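Uncharacterized protein lp_2664 (Lactobacillus plantarum WCFS1, PDB 2PJQ) is of unknown function but belongs to the HD-domain family and may act as a metal-dependent phosphohydrolase. Local coordinates at the interface of chains A and B. Residues are numbered along the deposited sequence; one frame, centred on the assembly and turned at random. Chains: chain A/B, Uncharacterized protein lp_2664.

Contact 1: the interface of chains A and B. Residues chain A 37, 40-41, 131, 136, 202; chain B 217, 220.
OD1 of the B:Asp220 carboxylate receives NH2 of A:Arg202 at 2.8 Å, in a salt bridge that joins the two copies of this HD-domain protein in the deposited dimer, which may or may not be the biological one. The bond is nearly straight at the hydrogen, and the oxygen lies in the guanidinium plane. On the acceptor side the fit is less regular: the arginine uses the syn side of OD1 but stands 31° out of the carboxylate plane, and the two flat groups are strongly turned against each other. Extended from CG to NE, the A:Arg202 chain reaches B:Asp220 from the opposite direction. B:Asp220 is the last residue modelled in chain B, just past helix 204-219, and the contact is an example of a chain terminus docking beside a partner's probable active-site region.

OD2 of B:Asp220 faces the methyl CD1 of A:Ile136 at 4.0 Å and the aliphatic CD of A:Arg37, while CD2 of A:Leu41 comes to 3.7 Å from its OD1. Behind this rim, A:Asp131, from the DADRLDA stretch typical of HD proteins, holds A:Arg37 from within its own chain. NE of A:Arg37 donates to OD1 of A:Asp131 at 2.8 Å, on the syn side and within the guanidinium plane. This second-shell salt bridge fixes the arginine head, whose chain is bent at chi3, and presents NH1 to B:Trp217. NH1 of A:Arg37 lies over the face of the six-membered ring of B:Trp217, 3.8 Å from its centroid, in a cation-pi contact with the guanidinium and indole planes 42° apart. The indole is carried there with CG anti to the backbone N (chi1 177°). A:Arg202, with A:Arg37 a little farther off, would probably favour the charged carboxylate, partly offset by A:Asp131, whose OD1 stands 3.8 Å from OD2 of B:Asp220. The poorly ordered A:Arg40 crosses B:Asp220 at about a right angle, and its close approach to the backbone there is doubtful.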
loop_
_atom_site.group_PDB
_atom_site.type_symbol
_atom_site.label_atom_id
_atom_site.label_comp_id
_atom_site.label_asym_id
_atom_site.label_seq_id
_atom_site.Cartn_x
_atom_site.Cartn_y
_atom_site.Cartn_z
ATOM N N ARG A 37 16.117 4.622 -8.101
ATOM C CA ARG A 37 16.051 5.755 -7.181
ATOM C C ARG A 37 17.200 5.679 -6.167
ATOM O O ARG A 37 17.904 6.669 -5.921
ATOM C CB ARG A 37 14.729 5.767 -6.425
ATOM C CG ARG A 37 13.608 6.507 -7.116
ATOM C CD ARG A 37 12.502 6.756 -6.126
ATOM N NE ARG A 37 11.962 5.510 -5.613
ATOM C CZ ARG A 37 11.215 4.696 -6.342
ATOM N NH1 ARG A 37 10.942 5.029 -7.593
ATOM N NH2 ARG A 37 10.753 3.558 -5.828
ATOM N N ARG A 40 20.594 6.380 -8.058
ATOM C CA ARG A 40 20.742 7.813 -8.257
ATOM C C ARG A 40 20.992 8.585 -6.956
ATOM O O ARG A 40 21.660 9.615 -6.962
ATOM C CB ARG A 40 19.508 8.327 -8.999
ATOM C CG ARG A 40 18.959 9.667 -8.558
ATOM C CD ARG A 40 17.708 9.964 -9.372
ATOM N NE ARG A 40 16.753 8.860 -9.305
ATOM C CZ ARG A 40 15.618 8.797 -9.995
ATOM N NH1 ARG A 40 15.275 9.783 -10.820
ATOM N NH2 ARG A 40 14.824 7.742 -9.862
ATOM N N LEU A 41 20.462 8.078 -5.844
ATOM C CA LEU A 41 20.660 8.702 -4.525
ATOM C C LEU A 41 22.062 8.376 -4.007
ATOM O O LEU A 41 22.752 9.239 -3.461
ATOM C CB LEU A 41 19.631 8.174 -3.515
ATOM C CG LEU A 41 18.204 8.725 -3.464
ATOM C CD1 LEU A 41 17.324 7.747 -2.705
ATOM C CD2 LEU A 41 18.190 10.094 -2.791
ATOM N N ASP A 131 14.752 6.108 0.712
ATOM C CA ASP A 131 13.681 5.729 -0.198
ATOM C C ASP A 131 12.617 4.906 0.513
ATOM O O ASP A 131 11.765 4.303 -0.132
ATOM C CB ASP A 131 14.232 4.909 -1.355
ATOM C CG ASP A 131 13.303 4.916 -2.557
ATOM O OD1 ASP A 131 13.075 6.017 -3.125
ATOM O OD2 ASP A 131 12.789 3.836 -2.936
ATOM N N ILE A 136 6.924 8.326 -0.756
ATOM C CA ILE A 136 7.348 7.089 -1.386
ATOM C C ILE A 136 7.429 5.942 -0.384
ATOM O O ILE A 136 6.982 4.830 -0.667
ATOM C CB ILE A 136 8.676 7.274 -2.098
ATOM C CG1 ILE A 136 8.411 7.914 -3.473
ATOM C CG2 ILE A 136 9.395 5.944 -2.194
ATOM C CD1 ILE A 136 9.655 8.236 -4.296
ATOM N N ARG A 202 11.020 14.609 4.744
ATOM C CA ARG A 202 10.370 13.376 4.373
ATOM C C ARG A 202 9.740 12.680 5.567
ATOM O O ARG A 202 9.316 11.539 5.460
ATOM C CB ARG A 202 11.383 12.464 3.672
ATOM C CG ARG A 202 11.931 13.077 2.393
ATOM C CD ARG A 202 12.741 12.101 1.576
ATOM N NE ARG A 202 12.924 12.602 0.218
ATOM C CZ ARG A 202 13.513 11.926 -0.765
ATOM N NH1 ARG A 202 13.990 10.714 -0.542
ATOM N NH2 ARG A 202 13.593 12.446 -1.982
ATOM N N TRP B 217 9.757 11.975 -5.859
ATOM C CA TRP B 217 10.182 11.209 -7.016
ATOM C C TRP B 217 10.988 12.065 -7.962
ATOM O O TRP B 217 12.029 11.658 -8.449
ATOM C CB TRP B 217 8.966 10.668 -7.750
ATOM C CG TRP B 217 9.302 9.933 -8.985
ATOM C CD1 TRP B 217 9.935 10.423 -10.080
ATOM C CD2 TRP B 217 8.986 8.567 -9.274
ATOM N NE1 TRP B 217 10.030 9.449 -11.046
ATOM C CE2 TRP B 217 9.454 8.298 -10.575
ATOM C CE3 TRP B 217 8.347 7.546 -8.562
ATOM C CZ2 TRP B 217 9.310 7.049 -11.179
ATOM C CZ3 TRP B 217 8.202 6.299 -9.170
ATOM C CH2 TRP B 217 8.682 6.066 -10.462
ATOM N N ASP B 220 14.498 12.879 -6.476
ATOM C CA ASP B 220 15.425 11.779 -6.657
ATOM C C ASP B 220 15.856 11.798 -8.084
ATOM O O ASP B 220 16.863 12.467 -8.378
ATOM C CB ASP B 220 14.772 10.441 -6.366
ATOM C CG ASP B 220 14.296 10.327 -4.945
ATOM O OD1 ASP B 220 14.814 11.075 -4.083
ATOM O OD2 ASP B 220 13.414 9.480 -4.692
#

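Contact 2: the interface of chains A and B. Residues chain A 142, 145-146, 149-150, 152; chain B 139, 143.
The ring of B:Tyr143 lies flat against A:Gly146, whose CA stands over the centre of one face, 3.6 Å from the ring centroid, in a CH-pi contact. This is helix-against-helix packing around the two-fold axis of the deposited dimer: helix 134-146 of chain B meets helix 134-148 of chain A, and the missing side chain of the glycine allows the aromatic ring to lie close to the backbone. On the other side A:Ile152 packs against the rim, crossing obliquely, with CG1 3.6 Å from CD2 of B:Tyr143, while CB of A:Ser145 approaches the same CD2-CE2 edge from the glycine's side of the ring, 3.7 Å from CE2. B:Tyr143 gets there by pointing CG away from its own backbone N (chi1 -180°), which carries the ring out toward A:Gly146. Replacing B:Tyr143 by an alanine is likely to leave a gap between A:Gly146 and A:Ile152 and take from the A:Glu150 carbonyl its donor from chain B.

Outside this packed core the contact is looser: A:Glu150 is poorly ordered, and the link from OG of A:Ser145 to its carboxylate is weak. A:Leu142 turns CD2 toward the methyl of B:Ala139, but they are modelled too close for the fit to be trusted. The backbone oxygen O of A:Glu150 nonetheless accepts the phenol OH of B:Tyr143, in the plane of the ring, with a C=O...donor angle of 161°.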
loop_
_atom_site.group_PDB
_atom_site.type_symbol
_atom_site.label_atom_id
_atom_site.label_comp_id
_atom_site.label_asym_id
_atom_site.label_seq_id
_atom_site.Cartn_x
_atom_site.Cartn_y
_atom_site.Cartn_z
ATOM N N LEU A 142 3.041 0.256 2.668
ATOM C CA LEU A 142 1.787 -0.466 2.533
ATOM C C LEU A 142 1.694 -1.352 1.294
ATOM O O LEU A 142 0.993 -2.368 1.293
ATOM C CB LEU A 142 0.597 0.510 2.575
ATOM C CG LEU A 142 0.273 0.857 4.028
ATOM C CD1 LEU A 142 1.134 2.037 4.499
ATOM C CD2 LEU A 142 -1.191 1.151 4.136
ATOM N N SER A 145 2.719 -4.603 2.337
ATOM C CA SER A 145 1.729 -5.262 3.176
ATOM C C SER A 145 0.657 -5.895 2.312
ATOM O O SER A 145 0.116 -6.947 2.665
ATOM C CB SER A 145 1.077 -4.263 4.118
ATOM O OG SER A 145 2.059 -3.477 4.749
ATOM N N GLY A 146 0.333 -5.241 1.196
ATOM C CA GLY A 146 -0.656 -5.798 0.296
ATOM C C GLY A 146 -0.063 -7.092 -0.228
ATOM O O GLY A 146 -0.646 -8.184 -0.129
ATOM N N GLY A 149 0.200 -9.704 2.555
ATOM C CA GLY A 149 -1.026 -10.073 3.239
ATOM C C GLY A 149 -1.058 -9.638 4.698
ATOM O O GLY A 149 -1.952 -10.010 5.452
ATOM N N GLU A 150 -0.075 -8.838 5.087
ATOM C CA GLU A 150 0.057 -8.320 6.441
ATOM C C GLU A 150 -1.182 -7.535 6.848
ATOM O O GLU A 150 -2.005 -7.186 6.014
ATOM C CB GLU A 150 1.267 -7.401 6.475
ATOM C CG GLU A 150 2.070 -7.370 7.745
ATOM C CD GLU A 150 3.239 -6.418 7.605
ATOM O OE1 GLU A 150 2.989 -5.192 7.568
ATOM O OE2 GLU A 150 4.396 -6.892 7.506
ATOM N N ILE A 152 -3.048 -4.126 8.306
ATOM C CA ILE A 152 -2.763 -2.698 8.255
ATOM C C ILE A 152 -2.683 -2.019 9.608
ATOM O O ILE A 152 -1.839 -1.153 9.815
ATOM C CB ILE A 152 -3.811 -1.925 7.411
ATOM C CG1 ILE A 152 -4.016 -2.611 6.063
ATOM C CG2 ILE A 152 -3.323 -0.495 7.158
ATOM C CD1 ILE A 152 -5.153 -2.031 5.246
ATOM N N ALA B 139 -4.027 4.040 2.365
ATOM C CA ALA B 139 -3.580 2.713 2.769
ATOM C C ALA B 139 -4.237 1.608 1.928
ATOM O O ALA B 139 -3.546 0.808 1.294
ATOM C CB ALA B 139 -3.864 2.507 4.252
ATOM N N TYR B 143 -2.281 -0.823 -0.592
ATOM C CA TYR B 143 -2.220 -2.161 -0.051
ATOM C C TYR B 143 -2.737 -3.024 -1.212
ATOM O O TYR B 143 -2.028 -3.916 -1.726
ATOM C CB TYR B 143 -3.126 -2.244 1.175
ATOM C CG TYR B 143 -3.167 -3.587 1.867
ATOM C CD1 TYR B 143 -3.928 -4.642 1.357
ATOM C CD2 TYR B 143 -2.485 -3.788 3.064
ATOM C CE1 TYR B 143 -4.018 -5.852 2.032
ATOM C CE2 TYR B 143 -2.563 -4.989 3.740
ATOM C CZ TYR B 143 -3.334 -6.011 3.226
ATOM O OH TYR B 143 -3.455 -7.166 3.945
#

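Contact 1 and contact 2 are centred about 21 Å apart and share helix 134-148 of chain A: its first turn supplies A:Ile136 to contact 1, and its later turns carry A:Leu142, A:Ser145 and A:Gly146 into contact 2. Chain B answers with two separate elements, the end of helix 204-219 and helix 134-146. Because the interface is two-fold symmetric, each contact has a twin; the paired helices meet near the middle of the dimer, while each C-terminal end reaches across to the other copy. Such an exchange of arms could couple dimer assembly to the HD region, although the structure alone does not show this.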